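Local coordinates for Es1 family protein (Ehrlichia chaffeensis, PDB 3L3B) that probably takes part in isoprenoid biosynthesis and carries an amidotransferase-like domain of the DJ-1/PfpI family, at residues D52-N57 with M231-V236. Residues are numbered along the deposited sequence; the frame is centred on the assembly and turned at random.
Sequences DRHNVN and MISSMV
Where H54 and V236 bring the backbones of 52-57 and 231-236 nearest, their CA atoms remain 7.7 Å apart, and side chains, chiefly the imidazole of H54, span the gap between a helix-to-strand turn and one side of helix 221-238. With CG beside the backbone N (chi1 -86°), the ring extends toward the helix and receives V236 over one face: methyl CG2 lies 4.0 Å from the ring centroid and 19° off its normal, a CH-pi contact displaced toward the rim. The second methyl, V236 CG1, rests 4.0 Å from H54 CD2. On its ND1 side the ring meets I232 CG2, 3.7 Å from H54 ND1, while S233 OG lies at the edge, near the ring plane, 3.5 Å from H54 CE1. No hydrogen bond crosses: H54 ND1 is hydrogen-bonded to E50 O and S233 OG to Q229 O, and the R53 guanidinium, in a salt bridge with E50 through NE, only brings NH2 to 3.9 Å from S233 OG. Deeper in, V56 CG2 and V236 CG2 meet tip to tip at 4.1 Å. The turn itself is a Schellman motif, with N55 at positive phi as C-prime, ending helix 41-53 before strand 56-62. The contact thus illustrates how, in the alpha/beta fold of the DJ-1/PfpI family, a helix packed on the central sheet through V112 and F210 also packs against the turn leading into one of that sheet's strands.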
ATOM      1  N   ASP B  52      10.257   5.251   7.969  1.00  9.35           N
ATOM      2  CA  ASP B  52      11.175   4.181   8.369  1.00 10.52           C
ATOM      3  C   ASP B  52      12.608   4.402   7.812  1.00 10.74           C
ATOM      4  O   ASP B  52      13.602   4.210   8.513  1.00  9.82           O
ATOM      5  CB  ASP B  52      10.617   2.795   8.012  1.00 10.13           C
ATOM      6  CG  ASP B  52      11.378   1.689   8.730  1.00 12.08           C
ATOM      7  OD1 ASP B  52      11.363   1.659   9.961  1.00 14.73           O
ATOM      8  OD2 ASP B  52      12.061   0.912   8.074  1.00 12.26           O
ATOM      9  N   ARG B  53      12.708   4.945   6.602  1.00 11.78           N
ATOM     10  CA  ARG B  53      14.005   5.238   6.014  1.00 12.45           C
ATOM     11  C   ARG B  53      14.785   6.229   6.869  1.00 12.17           C
ATOM     12  O   ARG B  53      16.005   6.213   6.867  1.00 11.41           O
ATOM     13  CB  ARG B  53      13.853   5.764   4.584  1.00 13.35           C
ATOM     14  CG  ARG B  53      15.172   5.940   3.815  1.00 16.37           C
ATOM     15  CD  ARG B  53      14.988   6.383   2.331  1.00 20.24           C
ATOM     16  NE  ARG B  53      14.572   7.794   2.236  1.00 21.38           N
ATOM     17  CZ  ARG B  53      15.346   8.844   2.517  1.00 24.48           C
ATOM     18  NH1 ARG B  53      16.620   8.686   2.892  1.00 24.77           N
ATOM     19  NH2 ARG B  53      14.847  10.082   2.427  1.00 25.55           N
ATOM     20  N   HIS B  54      14.051   7.088   7.592  1.00 12.27           N
ATOM     21  CA  HIS B  54      14.591   8.119   8.473  1.00 11.92           C
ATOM     22  C   HIS B  54      14.683   7.669   9.924  1.00 12.34           C
ATOM     23  O   HIS B  54      14.903   8.516  10.813  1.00 11.35           O
ATOM     24  CB  HIS B  54      13.669   9.337   8.420  1.00 11.66           C
ATOM     25  CG  HIS B  54      13.978  10.264   7.305  1.00 12.45           C
ATOM     26  ND1 HIS B  54      13.153  10.424   6.218  1.00 17.06           N
ATOM     27  CD2 HIS B  54      15.045  11.063   7.094  1.00 14.87           C
ATOM     28  CE1 HIS B  54      13.686  11.308   5.395  1.00 17.58           C
ATOM     29  NE2 HIS B  54      14.838  11.703   5.900  1.00 18.01           N
ATOM     30  N   ASN B  55      14.545   6.356  10.173  1.00 12.60           N
ATOM     31  CA  ASN B  55      14.535   5.793  11.556  1.00 13.12           C
ATOM     32  C   ASN B  55      13.523   6.475  12.463  1.00 13.29           C
ATOM     33  O   ASN B  55      13.800   6.714  13.635  1.00 11.65           O
ATOM     34  CB  ASN B  55      15.917   5.892  12.204  1.00 14.03           C
ATOM     35  CG  ASN B  55      16.946   5.165  11.422  1.00 14.89           C
ATOM     36  OD1 ASN B  55      16.625   4.224  10.710  1.00 19.07           O
ATOM     37  ND2 ASN B  55      18.169   5.612  11.493  1.00 19.04           N
ATOM     38  N   VAL B  56      12.374   6.838  11.889  1.00 12.84           N
ATOM     39  CA  VAL B  56      11.262   7.404  12.650  1.00 13.01           C
ATOM     40  C   VAL B  56      10.262   6.290  12.844  1.00 14.08           C
ATOM     41  O   VAL B  56       9.681   5.758  11.868  1.00 12.39           O
ATOM     42  CB  VAL B  56      10.585   8.585  11.935  1.00 13.04           C
ATOM     43  CG1 VAL B  56       9.424   9.106  12.789  1.00 12.84           C
ATOM     44  CG2 VAL B  56      11.593   9.679  11.617  1.00 11.75           C
ATOM     45  N   ASN B  57      10.084   5.887  14.095  1.00 15.05           N
ATOM     46  CA  ASN B  57       9.126   4.823  14.394  1.00 15.36           C
ATOM     47  C   ASN B  57       7.729   5.421  14.244  1.00 15.03           C
ATOM     48  O   ASN B  57       7.541   6.657  14.387  1.00 14.42           O
ATOM     49  CB  ASN B  57       9.378   4.290  15.821  1.00 16.80           C
ATOM     50  CG  ASN B  57      10.627   3.335  15.906  1.00 19.99           C
ATOM     51  OD1 ASN B  57      11.226   2.965  14.892  1.00 23.57           O
ATOM     52  ND2 ASN B  57      11.002   2.950  17.122  1.00 23.56           N
ATOM     53  N   MET B 231       8.579  15.734   1.504  1.00 10.18           N
ATOM     54  CA  MET B 231       7.797  16.181   2.619  1.00 10.10           C
ATOM     55  C   MET B 231       8.339  15.632   3.945  1.00  9.34           C
ATOM     56  O   MET B 231       8.589  16.388   4.869  1.00  9.02           O
ATOM     57  CB  MET B 231       6.340  15.767   2.421  1.00  9.95           C
ATOM     58  CG  MET B 231       5.483  16.422   3.429  1.00 10.36           C
ATOM     59  SD  MET B 231       3.808  15.890   3.409  1.00 12.99           S
ATOM     60  CE  MET B 231       3.943  14.316   4.226  1.00 10.32           C
ATOM     61  N   ILE B 232       8.560  14.325   4.015  1.00 10.17           N
ATOM     62  CA  ILE B 232       8.998  13.660   5.237  1.00 10.21           C
ATOM     63  C   ILE B 232      10.411  14.113   5.589  1.00 12.04           C
ATOM     64  O   ILE B 232      10.668  14.448   6.761  1.00 12.22           O
ATOM     65  CB  ILE B 232       8.980  12.108   5.103  1.00 10.89           C
ATOM     66  CG1 ILE B 232       7.559  11.546   4.835  1.00  9.57           C
ATOM     67  CG2 ILE B 232       9.657  11.482   6.321  1.00 11.44           C
ATOM     68  CD1 ILE B 232       6.434  11.883   5.834  1.00 10.04           C
ATOM     69  N   SER B 233      11.311  14.164   4.594  1.00 12.01           N
ATOM     70  CA  SER B 233      12.621  14.801   4.783  1.00 12.68           C
ATOM     71  C   SER B 233      12.498  16.160   5.457  1.00 12.77           C
ATOM     72  O   SER B 233      13.162  16.419   6.446  1.00 11.88           O
ATOM     73  CB  SER B 233      13.377  14.993   3.452  1.00 12.98           C
ATOM     74  OG  SER B 233      13.617  13.743   2.822  1.00 16.30           O
ATOM     75  N   SER B 234      11.656  17.029   4.904  1.00 13.13           N
ATOM     76  CA  SER B 234      11.530  18.394   5.402  1.00 12.46           C
ATOM     77  C   SER B 234      11.035  18.404   6.833  1.00 12.00           C
ATOM     78  O   SER B 234      11.461  19.216   7.638  1.00  9.92           O
ATOM     79  CB  SER B 234      10.566  19.195   4.531  1.00 12.83           C
ATOM     80  OG  SER B 234      11.049  19.252   3.202  1.00 14.67           O
ATOM     81  N   MET B 235      10.107  17.520   7.151  1.00 11.17           N
ATOM     82  CA  MET B 235       9.627  17.406   8.526  1.00 12.45           C
ATOM     83  C   MET B 235      10.755  16.958   9.462  1.00 13.89           C
ATOM     84  O   MET B 235      10.968  17.527  10.529  1.00 14.16           O
ATOM     85  CB  MET B 235       8.444  16.421   8.624  1.00 11.48           C
ATOM     86  CG  MET B 235       7.193  16.898   7.927  1.00 11.29           C
ATOM     87  SD  MET B 235       5.925  15.609   7.927  1.00 11.24           S
ATOM     88  CE  MET B 235       5.382  15.949   9.651  1.00  9.56           C
ATOM     89  N   VAL B 236      11.468  15.925   9.057  1.00 15.56           N
ATOM     90  CA  VAL B 236      12.585  15.421   9.848  1.00 17.06           C
ATOM     91  C   VAL B 236      13.715  16.479  10.019  1.00 17.61           C
ATOM     92  O   VAL B 236      14.278  16.617  11.109  1.00 17.69           O
ATOM     93  CB  VAL B 236      13.157  14.102   9.249  1.00 16.93           C
ATOM     94  CG1 VAL B 236      14.401  13.647  10.028  1.00 18.63           C
ATOM     95  CG2 VAL B 236      12.098  12.989   9.223  1.00 17.79           C
TER